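Local structure of 199aa long hypothetical Trp repressor binding protein (Sulfolobus tokodaii, 2ZKI) at residues E34-R39 against L65-W70; S78-G83 against T114-V119. The protein is of unknown function but probably binds FMN and may act as a flavin-dependent oxidoreductase. One frame throughout, in Å; residues are numbered along the deposited sequence.

Both contacts hold on to the same parallel sheet, but at different places. Interaction 1 lays helix 65-70 against the outermost strand 34-39. It is a surface contact, carried by long charged side chains and a tryptophan ring; sulfate ions lie beside it. Interaction 2 is buried. It joins the C-terminal ends of the inner strands 73-79 and 109-115 and is made of one backbone bond, one threonine hydroxyl and short side chains. The centres of interaction 1 and interaction 2 are about 24 Å apart, on opposite sides of the chain's centre, and the two do not touch. Helix 65-70 is followed directly by strand 73-79, which links interaction 1 to interaction 2 along the chain.

Interaction 1. Residues E34-R39 against L65-W70; sequences EVKIRR and LDDMRW. With SO4 (sulfate ion), chain N; SO4 (sulfate ion), chain J.
Lys-36 lies over one face of the Trp-70 ring, and this is the main apolar contact between strand 34-39 and helix 65-70. Its CD sits 3.6 Å from the centroid of the six-membered ring, only 5° off the ring normal, a CH-pi contact. CE continues over the same face, 3.6 Å from Trp-70 CE2. The Lys-36 chain is extended as far as CE and bends at chi4 (-69°), which sets NZ. From NZ the five-membered ring is far, so any cation-pi attraction is weak at most. At the far end of the indole, Trp-70 CH2 approaches the backbone O of Glu-34 at 3.4 Å. Trp-70 CG is anti to its backbone N, and the ring extends from the helix to the strand.

The polar contacts are looser. No hydrogen bond joins the two segments. Arg-38 and Asp-67 cross at about a right angle, with Arg-38 CD 3.3 Å from Asp-67 OD1. The guanidinium and carboxylate planes are 46° apart. Arg-38 NH1 and Asp-67 OD2 are 4.0 Å apart, beyond a salt bridge, although the opposite charges probably attract. Asp-67 OD1 has its hydrogen bond from Thr-64 N.

Two sulfates, probably from the crystallisation liquor, lie by basic side chains. Lys-36 NZ donates to O4 of the chain J sulfate at 3.3 Å, and Arg-38 lies beside the same ion. The chain N sulfate is held by Arg-69, whose NH2 donates to its O4 at 2.8 Å. Arg-69 also forms a salt bridge with Asp-66.

Strand 34-39 pairs with strand 6-11. Segment 65-70 runs roughly antiparallel to 34-39. This is a helix packed over one face of the parallel sheet, at its outer strand, as in a flavodoxin-like alpha/beta fold.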
loop_
_atom_site.group_PDB
_atom_site.type_symbol
_atom_site.label_atom_id
_atom_site.label_comp_id
_atom_site.label_asym_id
_atom_site.label_seq_id
_atom_site.Cartn_x
_atom_site.Cartn_y
_atom_site.Cartn_z
ATOM N N GLU A 34 -29.299 12.176 -5.186
ATOM C CA GLU A 34 -29.005 13.046 -6.321
ATOM C C GLU A 34 -27.579 12.777 -6.788
ATOM O O GLU A 34 -26.636 12.820 -5.990
ATOM C CB GLU A 34 -29.193 14.524 -5.953
ATOM C CG GLU A 34 -30.638 14.929 -5.648
ATOM C CD GLU A 34 -31.562 14.804 -6.850
ATOM O OE1 GLU A 34 -31.232 15.352 -7.925
ATOM O OE2 GLU A 34 -32.627 14.162 -6.717
ATOM N N VAL A 35 -27.428 12.487 -8.079
ATOM C CA VAL A 35 -26.134 12.083 -8.628
ATOM C C VAL A 35 -25.613 13.051 -9.687
ATOM O O VAL A 35 -26.254 13.265 -10.717
ATOM C CB VAL A 35 -26.185 10.648 -9.217
ATOM C CG1 VAL A 35 -24.842 10.260 -9.828
ATOM C CG2 VAL A 35 -26.586 9.643 -8.149
ATOM N N LYS A 36 -24.445 13.630 -9.416
ATOM C CA LYS A 36 -23.705 14.405 -10.409
ATOM C C LYS A 36 -22.492 13.605 -10.885
ATOM O O LYS A 36 -21.613 13.261 -10.090
ATOM C CB LYS A 36 -23.257 15.754 -9.837
ATOM C CG LYS A 36 -24.349 16.809 -9.755
ATOM C CD LYS A 36 -23.817 18.096 -9.131
ATOM C CE LYS A 36 -24.931 19.100 -8.839
ATOM N NZ LYS A 36 -25.546 19.682 -10.068
ATOM N N ILE A 37 -22.464 13.298 -12.179
ATOM C CA ILE A 37 -21.327 12.620 -12.795
ATOM C C ILE A 37 -20.414 13.668 -13.433
ATOM O O ILE A 37 -20.830 14.408 -14.328
ATOM C CB ILE A 37 -21.776 11.566 -13.842
ATOM C CG1 ILE A 37 -22.544 10.427 -13.161
ATOM C CG2 ILE A 37 -20.575 11.019 -14.615
ATOM C CD1 ILE A 37 -23.331 9.540 -14.113
ATOM N N ARG A 38 -19.176 13.734 -12.949
ATOM C CA ARG A 38 -18.210 14.724 -13.414
ATOM C C ARG A 38 -16.882 14.066 -13.778
ATOM O O ARG A 38 -16.483 13.076 -13.163
ATOM C CB ARG A 38 -17.964 15.782 -12.335
ATOM C CG ARG A 38 -19.200 16.504 -11.788
ATOM C CD ARG A 38 -19.639 17.662 -12.669
ATOM N NE ARG A 38 -20.768 17.302 -13.522
ATOM C CZ ARG A 38 -22.033 17.648 -13.291
ATOM N NH1 ARG A 38 -22.354 18.380 -12.232
ATOM N NH2 ARG A 38 -22.981 17.265 -14.133
ATOM N N ARG A 39 -16.203 14.628 -14.775
ATOM C CA ARG A 39 -14.852 14.196 -15.149
ATOM C C ARG A 39 -13.816 15.289 -14.864
ATOM O O ARG A 39 -14.176 16.443 -14.618
ATOM C CB ARG A 39 -14.795 13.737 -16.617
ATOM C CG ARG A 39 -15.376 14.709 -17.643
ATOM C CD ARG A 39 -14.334 15.689 -18.169
ATOM N NE ARG A 39 -14.834 16.452 -19.312
ATOM C CZ ARG A 39 -14.545 16.183 -20.583
ATOM N NH1 ARG A 39 -15.056 16.935 -21.547
ATOM N NH2 ARG A 39 -13.746 15.170 -20.897
ATOM N N LEU A 65 -14.685 22.813 -8.024
ATOM C CA LEU A 65 -14.495 22.718 -6.575
ATOM C C LEU A 65 -15.804 22.886 -5.793
ATOM O O LEU A 65 -15.881 22.517 -4.620
ATOM C CB LEU A 65 -13.441 23.723 -6.094
ATOM C CG LEU A 65 -11.983 23.472 -6.500
ATOM C CD1 LEU A 65 -11.146 24.723 -6.279
ATOM C CD2 LEU A 65 -11.378 22.281 -5.758
ATOM N N ASP A 66 -16.825 23.439 -6.447
ATOM C CA ASP A 66 -18.168 23.528 -5.872
ATOM C C ASP A 66 -18.821 22.149 -5.772
ATOM O O ASP A 66 -19.584 21.882 -4.837
ATOM C CB ASP A 66 -19.054 24.468 -6.698
ATOM C CG ASP A 66 -18.706 25.934 -6.496
ATOM O OD1 ASP A 66 -18.528 26.359 -5.333
ATOM O OD2 ASP A 66 -18.625 26.667 -7.507
ATOM N N ASP A 67 -18.514 21.285 -6.741
ATOM C CA ASP A 67 -19.024 19.912 -6.777
ATOM C C ASP A 67 -18.591 19.086 -5.563
ATOM O O ASP A 67 -19.327 18.210 -5.103
ATOM C CB ASP A 67 -18.589 19.213 -8.069
ATOM C CG ASP A 67 -19.266 19.784 -9.307
ATOM O OD1 ASP A 67 -18.637 19.761 -10.385
ATOM O OD2 ASP A 67 -20.422 20.249 -9.212
ATOM N N MET A 68 -17.396 19.374 -5.053
ATOM C CA MET A 68 -16.864 18.701 -3.874
ATOM C C MET A 68 -17.567 19.180 -2.601
ATOM O O MET A 68 -17.777 18.401 -1.667
ATOM C CB MET A 68 -15.353 18.925 -3.762
ATOM C CG MET A 68 -14.549 18.565 -5.013
ATOM S SD MET A 68 -14.440 16.795 -5.350
ATOM C CE MET A 68 -13.298 16.268 -4.073
ATOM N N ARG A 69 -17.924 20.464 -2.569
ATOM C CA ARG A 69 -18.659 21.045 -1.442
ATOM C C ARG A 69 -20.106 20.551 -1.420
ATOM O O ARG A 69 -20.675 20.308 -0.355
ATOM C CB ARG A 69 -18.641 22.574 -1.513
ATOM C CG ARG A 69 -17.271 23.213 -1.374
ATOM C CD ARG A 69 -17.369 24.719 -1.533
ATOM N NE ARG A 69 -16.082 25.376 -1.322
ATOM C CZ ARG A 69 -15.285 25.813 -2.294
ATOM N NH1 ARG A 69 -15.635 25.674 -3.567
ATOM N NH2 ARG A 69 -14.133 26.397 -1.990
ATOM N N TRP A 70 -20.681 20.416 -2.614
ATOM C CA TRP A 70 -22.060 19.976 -2.812
ATOM C C TRP A 70 -22.296 18.566 -2.282
ATOM O O TRP A 70 -23.291 18.311 -1.595
ATOM C CB TRP A 70 -22.396 20.046 -4.306
ATOM C CG TRP A 70 -23.697 19.413 -4.702
ATOM C CD1 TRP A 70 -24.939 19.970 -4.613
ATOM C CD2 TRP A 70 -23.882 18.109 -5.273
ATOM N NE1 TRP A 70 -25.889 19.091 -5.081
ATOM C CE2 TRP A 70 -25.267 17.941 -5.492
ATOM C CE3 TRP A 70 -23.011 17.062 -5.610
ATOM C CZ2 TRP A 70 -25.805 16.770 -6.043
ATOM C CZ3 TRP A 70 -23.546 15.898 -6.156
ATOM C CH2 TRP A 70 -24.930 15.762 -6.365
HETATM S S SO4 N . -13.878 28.174 -5.065
HETATM O O1 SO4 N . -15.299 27.897 -5.257
HETATM O O2 SO4 N . -13.284 28.546 -6.347
HETATM O O3 SO4 N . -13.715 29.267 -4.109
HETATM O O4 SO4 N . -13.211 26.981 -4.552
HETATM S S SO4 J . -26.033 17.121 -14.004
HETATM O O1 SO4 J . -27.446 16.882 -14.281
HETATM O O2 SO4 J . -25.337 15.841 -13.911
HETATM O O3 SO4 J . -25.460 17.912 -15.091
HETATM O O4 SO4 J . -25.894 17.845 -12.742
#

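Interaction 2. Residues S78-G83 against T114-V119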
loop_
_atom_site.group_PDB
_atom_site.type_symbol
_atom_site.label_atom_id
_atom_site.label_comp_id
_atom_site.label_asym_id
_atom_site.label_seq_id
_atom_site.Cartn_x
_atom_site.Cartn_y
_atom_site.Cartn_z
ATOM N N SER A 78 -10.627 5.977 -11.669
ATOM C CA SER A 78 -9.612 6.212 -12.697
ATOM C C SER A 78 -9.097 4.878 -13.219
ATOM O O SER A 78 -8.917 3.944 -12.436
ATOM C CB SER A 78 -8.435 7.011 -12.129
ATOM O OG SER A 78 -7.299 6.938 -12.976
ATOM N N PRO A 79 -8.840 4.783 -14.539
ATOM C CA PRO A 79 -8.190 3.582 -15.058
ATOM C C PRO A 79 -6.773 3.481 -14.502
ATOM O O PRO A 79 -6.109 4.504 -14.316
ATOM C CB PRO A 79 -8.161 3.818 -16.574
ATOM C CG PRO A 79 -8.267 5.294 -16.740
ATOM C CD PRO A 79 -9.121 5.763 -15.605
ATOM N N THR A 80 -6.324 2.262 -14.224
ATOM C CA THR A 80 -5.014 2.053 -13.620
ATOM C C THR A 80 -3.896 2.650 -14.470
ATOM O O THR A 80 -3.886 2.507 -15.696
ATOM C CB THR A 80 -4.731 0.556 -13.337
ATOM O OG1 THR A 80 -3.614 0.437 -12.446
ATOM C CG2 THR A 80 -4.433 -0.209 -14.620
ATOM N N ARG A 81 -2.979 3.350 -13.809
ATOM C CA ARG A 81 -1.773 3.841 -14.456
ATOM C C ARG A 81 -0.555 3.373 -13.666
ATOM O O ARG A 81 0.067 4.141 -12.923
ATOM C CB ARG A 81 -1.803 5.365 -14.628
ATOM C CG ARG A 81 -2.832 5.863 -15.645
ATOM C CD ARG A 81 -2.550 5.351 -17.054
ATOM N NE ARG A 81 -3.785 5.015 -17.766
ATOM C CZ ARG A 81 -4.378 5.795 -18.665
ATOM N NH1 ARG A 81 -3.858 6.975 -18.985
ATOM N NH2 ARG A 81 -5.496 5.388 -19.251
ATOM N N TYR A 82 -0.241 2.091 -13.846
ATOM C CA TYR A 82 0.889 1.422 -13.194
ATOM C C TYR A 82 0.724 1.378 -11.672
ATOM O O TYR A 82 1.647 1.697 -10.918
ATOM C CB TYR A 82 2.228 2.044 -13.631
ATOM C CG TYR A 82 2.272 2.355 -15.113
ATOM C CD1 TYR A 82 2.238 3.672 -15.570
ATOM C CD2 TYR A 82 2.315 1.328 -16.059
ATOM C CE1 TYR A 82 2.265 3.961 -16.934
ATOM C CE2 TYR A 82 2.341 1.606 -17.423
ATOM C CZ TYR A 82 2.316 2.922 -17.851
ATOM O OH TYR A 82 2.340 3.197 -19.197
ATOM N N GLY A 83 -0.472 0.978 -11.243
ATOM C CA GLY A 83 -0.786 0.787 -9.827
ATOM C C GLY A 83 -1.313 2.023 -9.128
ATOM O O GLY A 83 -1.747 1.954 -7.981
ATOM N N THR A 114 -11.837 1.296 -10.467
ATOM C CA THR A 114 -10.738 1.336 -11.424
ATOM C C THR A 114 -10.957 0.364 -12.588
ATOM O O THR A 114 -12.006 -0.275 -12.683
ATOM C CB THR A 114 -9.365 1.099 -10.720
ATOM O OG1 THR A 114 -8.297 1.407 -11.622
ATOM C CG2 THR A 114 -9.219 -0.340 -10.224
ATOM N N GLU A 115 -9.968 0.276 -13.473
ATOM C CA GLU A 115 -10.034 -0.563 -14.664
ATOM C C GLU A 115 -8.617 -0.927 -15.088
ATOM O O GLU A 115 -7.712 -0.096 -15.019
ATOM C CB GLU A 115 -10.769 0.179 -15.792
ATOM C CG GLU A 115 -10.843 -0.547 -17.141
ATOM C CD GLU A 115 -9.671 -0.223 -18.068
ATOM O OE1 GLU A 115 -9.243 0.954 -18.107
ATOM O OE2 GLU A 115 -9.182 -1.145 -18.763
ATOM N N ALA A 116 -8.431 -2.173 -15.516
ATOM C CA ALA A 116 -7.143 -2.644 -16.022
ATOM C C ALA A 116 -7.333 -3.615 -17.185
ATOM O O ALA A 116 -8.312 -4.366 -17.228
ATOM C CB ALA A 116 -6.337 -3.298 -14.909
ATOM N N SER A 117 -6.389 -3.593 -18.121
ATOM C CA SER A 117 -6.446 -4.455 -19.301
ATOM C C SER A 117 -6.114 -5.921 -18.985
ATOM O O SER A 117 -6.783 -6.828 -19.482
ATOM C CB SER A 117 -5.545 -3.908 -20.412
ATOM O OG SER A 117 -4.235 -3.664 -19.932
ATOM N N THR A 118 -5.089 -6.142 -18.160
ATOM C CA THR A 118 -4.677 -7.496 -17.761
ATOM C C THR A 118 -5.341 -7.940 -16.454
ATOM O O THR A 118 -5.737 -7.105 -15.638
ATOM C CB THR A 118 -3.144 -7.613 -17.614
ATOM O OG1 THR A 118 -2.681 -6.660 -16.650
ATOM C CG2 THR A 118 -2.449 -7.365 -18.944
ATOM N N VAL A 119 -5.435 -9.256 -16.258
ATOM C CA VAL A 119 -6.182 -9.859 -15.141
ATOM C C VAL A 119 -5.723 -9.411 -13.739
ATOM O O VAL A 119 -6.551 -9.229 -12.844
ATOM C CB VAL A 119 -6.265 -11.419 -15.273
ATOM C CG1 VAL A 119 -4.902 -12.074 -15.076
ATOM C CG2 VAL A 119 -7.302 -12.006 -14.319
#
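Thr-114 OG1 donates a hydrogen bond to Ser-78 O at 2.7 Å. The bond lies in the carbonyl plane, with a C=O...donor angle of 158°. OG1 is anti to the Thr-114 backbone N (chi1 -168°), which turns it to the neighbouring strand end. Thr-114 CA also approaches Ser-78 O, at 3.3 Å, as a CA-H...O contact. A valine in place of Thr-114 removes this hydroxyl and would probably leave Ser-78 O with just the CA-H...O contact from that strand end.

Further on, Thr-80 N donates to Glu-115 O at 2.8 Å, nearly straight at 170°.

Thr-80 CG2 packs on Ala-116 CB at 3.6 Å. The other branch of this threonine is polar: Thr-80 OG1 is hydrogen-bonded to Thr-126 OG1. Pro-79 CB lies 3.4 Å from the carboxylate oxygen OE1 of Glu-115.

The two segments begin on the C-terminal ends of the parallel strands 73-79 and 109-115 and run on as loops. Flavodoxin-like proteins usually bind flavin at this end of the sheet. Helix 16-31 packs on Pro-79 and Glu-115, and helix 125-130 packs on Thr-114.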